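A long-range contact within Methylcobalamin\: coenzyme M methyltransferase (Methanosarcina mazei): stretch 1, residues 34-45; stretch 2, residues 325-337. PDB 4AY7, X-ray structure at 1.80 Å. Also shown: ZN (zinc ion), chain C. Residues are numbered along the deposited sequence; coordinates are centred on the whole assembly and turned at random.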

# COMPACT_ATOMS: atom_id res chain seq x y z
N CYS A 34 -9.07 -8.20 4.33
CA CYS A 34 -8.72 -7.74 2.96
C CYS A 34 -7.25 -7.48 2.86
O CYS A 34 -6.52 -7.78 3.80
N SER A 35 -6.80 -6.99 1.69
CA SER A 35 -5.40 -6.56 1.53
C SER A 35 -5.34 -5.12 1.14
O SER A 35 -6.12 -4.67 0.27
N VAL A 36 -4.43 -4.38 1.76
CA VAL A 36 -4.16 -3.02 1.44
C VAL A 36 -2.86 -2.99 0.63
O VAL A 36 -2.48 -1.96 0.13
N THR A 37 -2.22 -4.14 0.46
CA THR A 37 -0.98 -4.21 -0.25
C THR A 37 -1.29 -5.00 -1.56
O THR A 37 -2.39 -5.49 -1.73
N GLN A 38 -0.33 -5.18 -2.44
CA GLN A 38 -0.67 -5.66 -3.79
C GLN A 38 -1.26 -7.11 -3.76
O GLN A 38 -0.82 -7.97 -2.98
N THR A 39 -2.27 -7.32 -4.59
CA THR A 39 -3.02 -8.59 -4.62
C THR A 39 -2.88 -9.46 -5.91
O THR A 39 -3.59 -10.45 -6.10
N GLY A 40 -2.00 -9.07 -6.81
CA GLY A 40 -1.81 -9.84 -8.06
C GLY A 40 -1.07 -11.15 -7.82
O GLY A 40 0.04 -11.14 -7.29
N ILE A 41 -1.69 -12.28 -8.24
CA ILE A 41 -1.09 -13.62 -8.04
C ILE A 41 -1.15 -14.36 -9.35
O ILE A 41 -2.12 -14.21 -10.11
N VAL A 42 -0.08 -15.08 -9.65
CA VAL A 42 0.07 -15.77 -10.92
C VAL A 42 -1.08 -16.73 -11.17
O VAL A 42 -1.48 -16.85 -12.31
N GLU A 43 -1.56 -17.43 -10.16
CA GLU A 43 -2.70 -18.38 -10.32
C GLU A 43 -3.89 -17.65 -10.98
O GLU A 43 -4.52 -18.19 -11.92
N LEU A 44 -4.16 -16.44 -10.54
CA LEU A 44 -5.32 -15.66 -11.01
C LEU A 44 -4.97 -15.01 -12.37
O LEU A 44 -5.82 -14.98 -13.29
N MET A 45 -3.71 -14.61 -12.55
CA MET A 45 -3.28 -14.10 -13.88
C MET A 45 -3.61 -15.17 -14.91
O MET A 45 -4.16 -14.83 -15.93
N CYS A 325 2.64 -7.82 3.96
CA CYS A 325 3.31 -7.09 2.90
C CYS A 325 2.55 -7.43 1.62
O CYS A 325 1.50 -8.07 1.69
N GLY A 326 3.01 -6.97 0.46
CA GLY A 326 2.37 -7.42 -0.79
C GLY A 326 2.34 -8.96 -0.84
O GLY A 326 3.24 -9.65 -0.33
N ILE A 327 1.29 -9.50 -1.43
CA ILE A 327 1.17 -10.94 -1.59
C ILE A 327 2.24 -11.38 -2.58
O ILE A 327 2.42 -10.75 -3.67
N ALA A 328 3.00 -12.40 -2.24
CA ALA A 328 3.96 -12.92 -3.23
C ALA A 328 3.17 -13.44 -4.48
O ALA A 328 2.11 -14.08 -4.34
N PRO A 329 3.69 -13.17 -5.66
CA PRO A 329 2.98 -13.56 -6.87
C PRO A 329 2.72 -15.07 -6.99
O PRO A 329 1.69 -15.45 -7.55
N MET A 330 3.59 -15.92 -6.46
CA MET A 330 3.34 -17.36 -6.52
C MET A 330 2.50 -17.91 -5.38
O MET A 330 2.35 -19.14 -5.25
N THR A 331 1.87 -17.03 -4.58
CA THR A 331 0.93 -17.48 -3.58
C THR A 331 -0.29 -18.23 -4.18
O THR A 331 -1.01 -17.69 -5.02
N PRO A 332 -0.52 -19.45 -3.75
CA PRO A 332 -1.76 -20.12 -4.20
C PRO A 332 -3.02 -19.45 -3.74
O PRO A 332 -3.09 -18.91 -2.59
N LEU A 333 -4.02 -19.45 -4.61
CA LEU A 333 -5.35 -18.95 -4.29
C LEU A 333 -5.88 -19.50 -2.93
O LEU A 333 -6.44 -18.74 -2.10
N GLU A 334 -5.74 -20.79 -2.70
CA GLU A 334 -6.30 -21.40 -1.52
C GLU A 334 -5.64 -20.77 -0.26
O GLU A 334 -6.22 -20.78 0.81
N ASN A 335 -4.42 -20.32 -0.37
CA ASN A 335 -3.72 -19.73 0.78
C ASN A 335 -4.31 -18.34 1.08
O ASN A 335 -4.52 -18.00 2.25
N VAL A 336 -4.69 -17.61 0.06
CA VAL A 336 -5.41 -16.31 0.30
C VAL A 336 -6.79 -16.54 0.93
O VAL A 336 -7.21 -15.86 1.92
N LYS A 337 -7.48 -17.56 0.44
CA LYS A 337 -8.78 -17.93 0.95
C LYS A 337 -8.75 -18.40 2.43
O LYS A 337 -9.74 -18.29 3.15

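Two loops that each lead into a helix meet here, burying 690 Å² between residues at least 286 positions apart in sequence. The apolar packing centres on Ile-41 and Ile-327. Ile-327 points its CA-to-CB bond toward the first stretch in an m, t conformation. Ile-41, set sideways with chi1 p and chi2 t, brings its CG2 to 3.5 Å from Ile-327 CG2. Its long branch runs on toward the second helix, where Ile-41 CD1 lies 4.3 Å from Val-336 CG2 and 4.4 Å from Leu-333 CD1. Branched aliphatic chains suit this buried site because they fill it without leaving a polar group unpaired. Leu-333 (t, p) also points toward the first stretch and meets Leu-44 (m, t), their CD1 atoms 4.1 Å apart. Nearer the surface, Val-42 (chi1 t) points inward and rests its CG2 4.0 Å from Pro-329 CB and 3.8 Å from Met-330 SD; the CA-to-CB bond of Met-330 points away, but its m, m, m conformation still leaves the sulfur within reach.

Side chains also satisfy backbone groups that the irregular loops leave free. Thr-37, with chi1 p, points in and donates from OG1 to Cys-325 O at 2.8 Å. Gln-38 leaves sideways, with chi1 between wells at 94° and chi2 p, but its amide comes nearer. Having both donor and acceptor, the Gln-38 amide serves both stretches: NE2 donates to Ile-327 O and to Gly-40 O, each at 2.9 Å, while OE1 accepts from Gly-40 N at 2.8 Å. A CB on Gly-40 would be crowded by Gln-38 OE1, so the absence of a side chain suits this close approach. Glu-43, extended with chi1 and chi2 both t, reaches the start of the opposing helix, where its OE1 accepts from Leu-333 N at 2.8 Å; a carboxylate is well suited to a free amide at a helix N-terminus.

Backbone pairs fix the register between these side chains: Ile-327 N donates to Gln-38 O at 3.0 Å, and Val-42 N to Pro-329 O at 2.8 Å.

Two waters complete the polar network. Water 1 accepts from Glu-43 N at 3.1 Å and donates to Pro-329 O and Thr-331 O, both at 2.7 Å. Water 2 donates to Glu-43 OE1 at 2.9 Å and accepts from Glu-334 N at 3.0 Å. The CA-to-CB bond of Cys-325 points away from the first stretch (chi1 t), and its SG binds ZN at 2.5 Å, with two further ligand atoms elsewhere in the structure.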

# COMPACT_ATOMS: atom_id res chain seq x y z
CB CYS A 34 -9.50 -6.51 2.60
SG CYS A 34 -8.99 -5.08 3.49
CB SER A 35 -4.71 -7.46 0.49
OG SER A 35 -3.33 -7.16 0.50
CB VAL A 36 -4.12 -2.07 2.67
CG1 VAL A 36 -5.45 -2.11 3.42
CG2 VAL A 36 -3.00 -2.46 3.66
CB THR A 37 0.04 -4.97 0.61
OG1 THR A 37 -0.54 -6.22 1.01
CG2 THR A 37 0.37 -4.14 1.91
CB GLN A 38 0.55 -5.50 -4.74
CG GLN A 38 1.46 -6.71 -4.89
CD GLN A 38 0.92 -7.74 -5.89
OE1 GLN A 38 0.26 -7.34 -6.86
NE2 GLN A 38 1.10 -9.05 -5.61
CB THR A 39 -4.50 -8.23 -4.44
OG1 THR A 39 -4.90 -7.32 -5.49
CG2 THR A 39 -4.72 -7.55 -3.06
CB ILE A 41 -1.68 -14.38 -6.82
CG1 ILE A 41 -3.14 -14.76 -7.04
CG2 ILE A 41 -1.59 -13.53 -5.56
CD1 ILE A 41 -3.74 -15.67 -5.98
CB VAL A 42 1.44 -16.50 -11.01
CG1 VAL A 42 1.58 -17.30 -12.31
CG2 VAL A 42 2.58 -15.49 -10.87
CB GLU A 43 -3.11 -19.06 -9.03
CG GLU A 43 -4.35 -19.99 -9.16
CD GLU A 43 -4.62 -20.94 -7.97
OE1 GLU A 43 -3.85 -21.00 -6.95
OE2 GLU A 43 -5.65 -21.68 -8.09
CB LEU A 44 -5.80 -14.65 -9.97
CG LEU A 44 -6.48 -15.34 -8.78
CD1 LEU A 44 -7.01 -14.31 -7.80
CD2 LEU A 44 -7.57 -16.34 -9.24
CB MET A 45 -1.78 -13.83 -13.97
CG MET A 45 -1.33 -12.68 -13.07
SD MET A 45 0.46 -12.64 -13.18
CE MET A 45 0.93 -11.74 -11.67
CB CYS A 325 4.81 -7.45 2.81
SG CYS A 325 5.64 -6.20 1.81
CB ILE A 327 -0.24 -11.27 -2.10
CG1 ILE A 327 -1.28 -10.71 -1.10
CG2 ILE A 327 -0.42 -12.78 -2.31
CD1 ILE A 327 -2.75 -11.12 -1.37
CB ALA A 328 4.83 -14.04 -2.64
CB PRO A 329 3.89 -13.07 -7.98
CG PRO A 329 4.62 -11.90 -7.40
CD PRO A 329 4.75 -12.16 -5.93
CB MET A 330 4.65 -18.14 -6.60
CG MET A 330 5.36 -17.89 -7.91
SD MET A 330 4.45 -18.48 -9.37
CE MET A 330 4.39 -20.27 -9.31
CB THR A 331 0.46 -16.28 -2.75
OG1 THR A 331 1.62 -15.68 -2.17
CG2 THR A 331 -0.47 -16.71 -1.64
CB PRO A 332 -1.65 -21.52 -3.65
CG PRO A 332 -0.25 -21.68 -3.15
CD PRO A 332 0.32 -20.32 -2.91
CB LEU A 333 -6.34 -19.26 -5.42
CG LEU A 333 -7.79 -18.80 -5.23
CD1 LEU A 333 -7.77 -17.30 -5.08
CD2 LEU A 333 -8.69 -19.20 -6.42
CB GLU A 334 -6.12 -22.93 -1.53
CG GLU A 334 -4.65 -23.37 -1.59
CD GLU A 334 -4.38 -24.81 -1.13
OE1 GLU A 334 -5.20 -25.70 -1.41
OE2 GLU A 334 -3.31 -25.02 -0.48
CB ASN A 335 -2.21 -19.66 0.54
CG ASN A 335 -1.56 -21.03 0.60
OD1 ASN A 335 -2.28 -22.02 0.63
ND2 ASN A 335 -0.24 -21.10 0.64
CB VAL A 336 -5.60 -15.51 -1.01
CG1 VAL A 336 -6.34 -14.20 -0.66
CG2 VAL A 336 -4.26 -15.25 -1.73
CB LYS A 337 -9.40 -19.05 0.12
CG LYS A 337 -9.82 -18.60 -1.26
CD LYS A 337 -10.49 -19.67 -2.06
CE LYS A 337 -11.93 -19.79 -1.60
NZ LYS A 337 -12.48 -20.83 -2.52
ZN ZN C . 6.31 -4.17 3.17
O HOH W 1 0.04 -17.63 -7.53
O HOH W 2 -4.90 -22.72 -4.83